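Local coordinates for protein AncCDT-1 (Synthetic construct, PDB 5T0W) that binds amino acids such as arginine, as an ancestral periplasmic-type solute-binding protein that preceded cyclohexadienyl dehydratase, at residues W71-I75 against V86-M90; Y33-F38 against D181-Y187. All coordinates share one frame. Residue numbers count along the deposited sequence, not the author numbering.

Contact 1: W71-I75 against V86-M90; sequences WDGII and VMSGM. With ARG (arginine), chain E.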
# COMPACT_ATOMS: atom_id res chain seq x y z
N TRP A 71 -8.61 -3.68 -3.14
CA TRP A 71 -8.14 -3.15 -1.86
C TRP A 71 -9.23 -3.12 -0.76
O TRP A 71 -8.99 -3.54 0.37
CB TRP A 71 -7.59 -1.74 -2.03
CG TRP A 71 -7.14 -1.21 -0.75
CD1 TRP A 71 -7.74 -0.22 -0.02
CD2 TRP A 71 -6.03 -1.67 0.03
NE1 TRP A 71 -7.07 -0.06 1.13
CE2 TRP A 71 -6.02 -0.92 1.20
CE3 TRP A 71 -5.06 -2.64 -0.16
CZ2 TRP A 71 -5.07 -1.09 2.17
CZ3 TRP A 71 -4.11 -2.81 0.85
CH2 TRP A 71 -4.12 -2.04 1.98
N ASP A 72 -10.41 -2.63 -1.09
CA ASP A 72 -11.44 -2.42 -0.09
C ASP A 72 -11.81 -3.70 0.66
O ASP A 72 -12.06 -3.64 1.85
CB ASP A 72 -12.70 -1.83 -0.72
CG ASP A 72 -13.66 -1.30 0.32
OD1 ASP A 72 -13.24 -0.43 1.13
OD2 ASP A 72 -14.85 -1.75 0.33
N GLY A 73 -11.85 -4.83 -0.04
CA GLY A 73 -12.19 -6.11 0.56
C GLY A 73 -10.99 -6.99 0.88
O GLY A 73 -11.13 -8.19 1.04
N ILE A 74 -9.80 -6.39 0.95
CA ILE A 74 -8.60 -7.19 1.10
C ILE A 74 -8.51 -7.85 2.49
O ILE A 74 -8.04 -8.98 2.60
CB ILE A 74 -7.32 -6.40 0.79
CG1 ILE A 74 -6.17 -7.39 0.53
CG2 ILE A 74 -6.97 -5.46 1.91
CD1 ILE A 74 -4.92 -6.75 -0.04
N ILE A 75 -8.95 -7.15 3.53
CA ILE A 75 -8.97 -7.74 4.86
C ILE A 75 -10.04 -8.83 4.99
O ILE A 75 -9.77 -9.90 5.54
CB ILE A 75 -9.14 -6.67 5.94
CG1 ILE A 75 -7.82 -5.93 6.08
CG2 ILE A 75 -9.54 -7.31 7.26
CD1 ILE A 75 -7.83 -4.82 7.09
N VAL A 86 -1.22 -10.67 3.51
CA VAL A 86 -1.36 -9.43 2.71
C VAL A 86 0.02 -8.77 2.54
O VAL A 86 0.65 -8.44 3.52
CB VAL A 86 -2.31 -8.44 3.37
CG1 VAL A 86 -2.39 -7.17 2.58
CG2 VAL A 86 -3.68 -9.05 3.54
N MET A 87 0.48 -8.61 1.32
CA MET A 87 1.70 -7.86 1.05
C MET A 87 1.39 -6.84 -0.04
O MET A 87 1.40 -7.14 -1.24
CB MET A 87 2.83 -8.79 0.61
CG MET A 87 3.01 -10.01 1.51
SD MET A 87 4.47 -11.06 1.32
CE MET A 87 5.93 -10.06 1.65
N SER A 88 0.94 -5.66 0.39
CA SER A 88 0.23 -4.73 -0.51
C SER A 88 0.24 -3.31 -0.01
O SER A 88 -0.75 -2.60 -0.08
CB SER A 88 -1.21 -5.19 -0.77
OG SER A 88 -1.66 -4.70 -2.02
N GLY A 89 1.40 -2.90 0.49
CA GLY A 89 1.60 -1.55 0.98
C GLY A 89 0.68 -1.16 2.10
O GLY A 89 0.21 -0.05 2.14
N MET A 90 0.41 -2.11 2.99
CA MET A 90 -0.58 -1.90 4.01
C MET A 90 -0.06 -1.21 5.27
O MET A 90 0.80 -1.71 5.97
CB MET A 90 -1.20 -3.21 4.37
CG MET A 90 -2.38 -3.05 5.29
SD MET A 90 -3.35 -4.52 5.35
CE MET A 90 -4.52 -4.03 6.60
N ARG E . -0.93 2.49 2.68
CA ARG E . -2.35 2.77 2.45
C ARG E . -3.13 1.84 3.29
O ARG E . -4.32 2.09 3.48
CB ARG E . -2.72 2.55 1.01
CG ARG E . -2.57 1.11 0.63
CD ARG E . -3.17 0.83 -0.75
NE ARG E . -2.52 -0.32 -1.35
CZ ARG E . -2.90 -0.88 -2.49
NH1 ARG E . -2.22 -1.92 -2.98
NH2 ARG E . -3.94 -0.39 -3.14
OXT ARG E . -2.59 0.82 3.77
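Trp71 opens this buried contact with its indole extended by a t rotamer, so that the far end of the ring, rather than the CA-to-CB bond, reaches the loop after strand 85-86. CZ3 of Trp71 lies 3.5 Å from the carbonyl O of Ser88, and CH2 of Trp71 meets CG of Met90 at 3.9 Å, at the ring edge. The sulfur adds an oblique Met-aromatic contact: SD of Met90 is 5.4 Å from the centroid of the Trp71 six-membered ring. At the other side of the indole, NE1 is held by the carbonyl of Gly141. Asp72 and Gly73 form the turn, with Gly73 as N-cap; it is closed by a hydrogen bond from Ile74 N to Trp71 O (3.0 Å). Helix 74-79 then brings Ile74 to bear on the end of strand 85-86 and the loop after it, its CD1 lying 3.7 Å from CG1 of Val86 and 4.1 Å from CB of Ser88. One residue on, CD1 of Ile75 touches CE of Met90 at 3.4 Å, near Arg96. No hydrogen bond joins the two segments; apolar contacts hold them side by side, while the carbonyl oxygens of Ser88 and Gly89 turn to the ligand. Ser88 receives the arginine side chain, NE to O at 3.2 Å and NH1 to OG at 3.0 Å, and Gly89 O takes the ligand's amino N at 2.8 Å. With the ligand NE over one face of Trp71, the arrangement is one wall of the amino acid pocket in a family 3 extracellular solute-binding protein.

Contact 2: Y33-F38 against D181-Y187; sequences YKPFSF and DSPVAAY. With ARG (arginine), chain E.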
# COMPACT_ATOMS: atom_id res chain seq x y z
N TYR A 33 -0.44 -0.75 -7.89
CA TYR A 33 -0.00 0.09 -6.79
C TYR A 33 1.50 0.22 -6.82
O TYR A 33 2.19 -0.33 -5.98
CB TYR A 33 -0.50 -0.51 -5.48
CG TYR A 33 -0.40 0.42 -4.32
CD1 TYR A 33 -1.09 1.64 -4.31
CD2 TYR A 33 0.35 0.08 -3.21
CE1 TYR A 33 -1.01 2.49 -3.23
CE2 TYR A 33 0.42 0.92 -2.14
CZ TYR A 33 -0.26 2.12 -2.17
OH TYR A 33 -0.18 2.94 -1.14
N LYS A 34 2.00 0.87 -7.86
CA LYS A 34 3.43 1.04 -8.06
C LYS A 34 3.90 1.98 -7.03
O LYS A 34 3.20 2.91 -6.71
CB LYS A 34 3.74 1.64 -9.42
CG LYS A 34 3.53 0.70 -10.57
CD LYS A 34 3.38 1.38 -11.95
CE LYS A 34 1.92 1.62 -12.38
NZ LYS A 34 1.91 2.42 -13.66
N PRO A 35 5.10 1.76 -6.51
CA PRO A 35 6.03 0.69 -6.81
C PRO A 35 5.93 -0.57 -5.89
O PRO A 35 6.86 -1.37 -5.84
CB PRO A 35 7.38 1.38 -6.62
CG PRO A 35 7.13 2.27 -5.46
CD PRO A 35 5.69 2.72 -5.56
N PHE A 36 4.80 -0.77 -5.21
CA PHE A 36 4.68 -1.88 -4.26
C PHE A 36 4.28 -3.18 -4.94
O PHE A 36 4.96 -4.20 -4.78
CB PHE A 36 3.70 -1.54 -3.16
CG PHE A 36 4.19 -0.51 -2.23
CD1 PHE A 36 5.01 -0.87 -1.18
CD2 PHE A 36 3.87 0.83 -2.41
CE1 PHE A 36 5.52 0.07 -0.30
CE2 PHE A 36 4.36 1.79 -1.53
CZ PHE A 36 5.18 1.41 -0.48
N SER A 37 3.20 -3.14 -5.72
CA SER A 37 2.86 -4.29 -6.56
C SER A 37 2.09 -3.87 -7.80
O SER A 37 1.10 -3.12 -7.72
CB SER A 37 2.06 -5.32 -5.78
OG SER A 37 0.87 -4.74 -5.34
N PHE A 38 2.54 -4.36 -8.94
CA PHE A 38 1.94 -3.99 -10.20
C PHE A 38 2.32 -5.01 -11.27
O PHE A 38 2.94 -6.06 -11.01
CB PHE A 38 2.31 -2.56 -10.58
CG PHE A 38 3.78 -2.30 -10.63
CD1 PHE A 38 4.49 -2.11 -9.46
CD2 PHE A 38 4.45 -2.20 -11.85
CE1 PHE A 38 5.84 -1.84 -9.50
CE2 PHE A 38 5.80 -1.94 -11.90
CZ PHE A 38 6.50 -1.77 -10.72
N ASP A 181 -0.10 7.57 -0.64
CA ASP A 181 1.15 7.36 0.08
C ASP A 181 2.28 8.09 -0.60
O ASP A 181 2.37 8.07 -1.84
CB ASP A 181 1.47 5.86 0.21
CG ASP A 181 0.57 5.12 1.21
OD1 ASP A 181 -0.21 5.75 1.92
OD2 ASP A 181 0.70 3.89 1.33
N SER A 182 3.20 8.66 0.18
CA SER A 182 4.32 9.43 -0.41
C SER A 182 5.04 8.70 -1.53
O SER A 182 5.29 9.30 -2.58
CB SER A 182 5.41 9.81 0.60
OG SER A 182 4.98 9.94 1.94
N PRO A 183 5.40 7.43 -1.34
CA PRO A 183 6.18 6.78 -2.40
C PRO A 183 5.39 6.55 -3.68
O PRO A 183 5.95 6.48 -4.76
CB PRO A 183 6.61 5.45 -1.77
CG PRO A 183 6.36 5.60 -0.31
CD PRO A 183 5.20 6.55 -0.19
N VAL A 184 4.07 6.44 -3.54
CA VAL A 184 3.21 6.30 -4.73
C VAL A 184 3.09 7.64 -5.45
O VAL A 184 3.19 7.70 -6.66
CB VAL A 184 1.81 5.79 -4.36
CG1 VAL A 184 0.92 5.75 -5.58
CG2 VAL A 184 1.93 4.41 -3.74
N ALA A 185 2.92 8.71 -4.68
CA ALA A 185 2.83 10.06 -5.21
C ALA A 185 4.08 10.42 -5.98
O ALA A 185 4.00 11.00 -7.08
CB ALA A 185 2.64 11.05 -4.07
N ALA A 186 5.23 10.06 -5.43
CA ALA A 186 6.48 10.33 -6.08
C ALA A 186 6.55 9.58 -7.40
O ALA A 186 6.89 10.16 -8.44
CB ALA A 186 7.65 9.94 -5.19
N TYR A 187 6.21 8.31 -7.36
CA TYR A 187 6.23 7.47 -8.56
C TYR A 187 5.31 8.03 -9.67
O TYR A 187 5.74 8.16 -10.79
CB TYR A 187 5.92 6.01 -8.20
CG TYR A 187 6.12 5.01 -9.33
CD1 TYR A 187 5.18 4.89 -10.36
CD2 TYR A 187 7.28 4.16 -9.36
CE1 TYR A 187 5.38 3.98 -11.39
CE2 TYR A 187 7.48 3.23 -10.38
CZ TYR A 187 6.52 3.13 -11.39
OH TYR A 187 6.68 2.23 -12.42
N ARG E . -0.93 2.49 2.68
CA ARG E . -2.35 2.77 2.45
C ARG E . -3.13 1.84 3.29
O ARG E . -4.32 2.09 3.48
CB ARG E . -2.72 2.55 1.01
CG ARG E . -2.57 1.11 0.63
CD ARG E . -3.17 0.83 -0.75
NE ARG E . -2.52 -0.32 -1.35
CZ ARG E . -2.90 -0.88 -2.49
NH1 ARG E . -2.22 -1.92 -2.98
NH2 ARG E . -3.94 -0.39 -3.14
OXT ARG E . -2.59 0.82 3.77
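Val184 is a bump that fills a hollow of the 33-38 loop: from the first turn of helix 182-189 its CG2 lies over the Tyr33 ring (CH-pi, 3.9 Å to the centroid), 3.6 Å from Lys34 O and 4.2 Å from CE2 at the edge of Phe36. The opposite face of Tyr33 carries NE of the bound arginine. The loop that forms the hollow contains a classic beta bulge, in which Phe36 and Ser37 both face Tyr33, and a cis peptide before Pro35. As in other periplasmic binding proteins, the helix and the loop probably belong to the two lobes that close on a ligand, and Asp181, the N-cap residue, takes the arginine N with OD2 at 2.5 Å. Pro35 wedges between Pro183 and Tyr187, its CD 3.9 Å from Pro183 O and its CB 3.9 Å from Tyr187 CD2. Lys34 lies across the ring of Tyr187, the most covered residue, with CB 3.7 Å from the centroid and CD 3.3 Å from Tyr187 CE1.

How the contacts relate
Contact 1 is nested inside the long loop closed by contact 2: the chain runs through 33-38, then 71-75 and 86-90, and only much later reaches 181-187. Their centres lie about 14 Å apart, and both touch the same arginine. The first three segments lie at or just after strand ends of the parallel sheet 63-68, 24-29, 85-86, whereas 181-187 continues from strand 177-181 of the mixed sheet, so contact 2 bridges the two sheets. The contacts touch directly where CA of Gly89 comes 4.1 Å from CE2 of Tyr33 and from CD1 of Phe36. Together they supply half of the arginine-pocket residues, the ligand NE lying between the Trp71 and Tyr33 rings, consistent with a closed form.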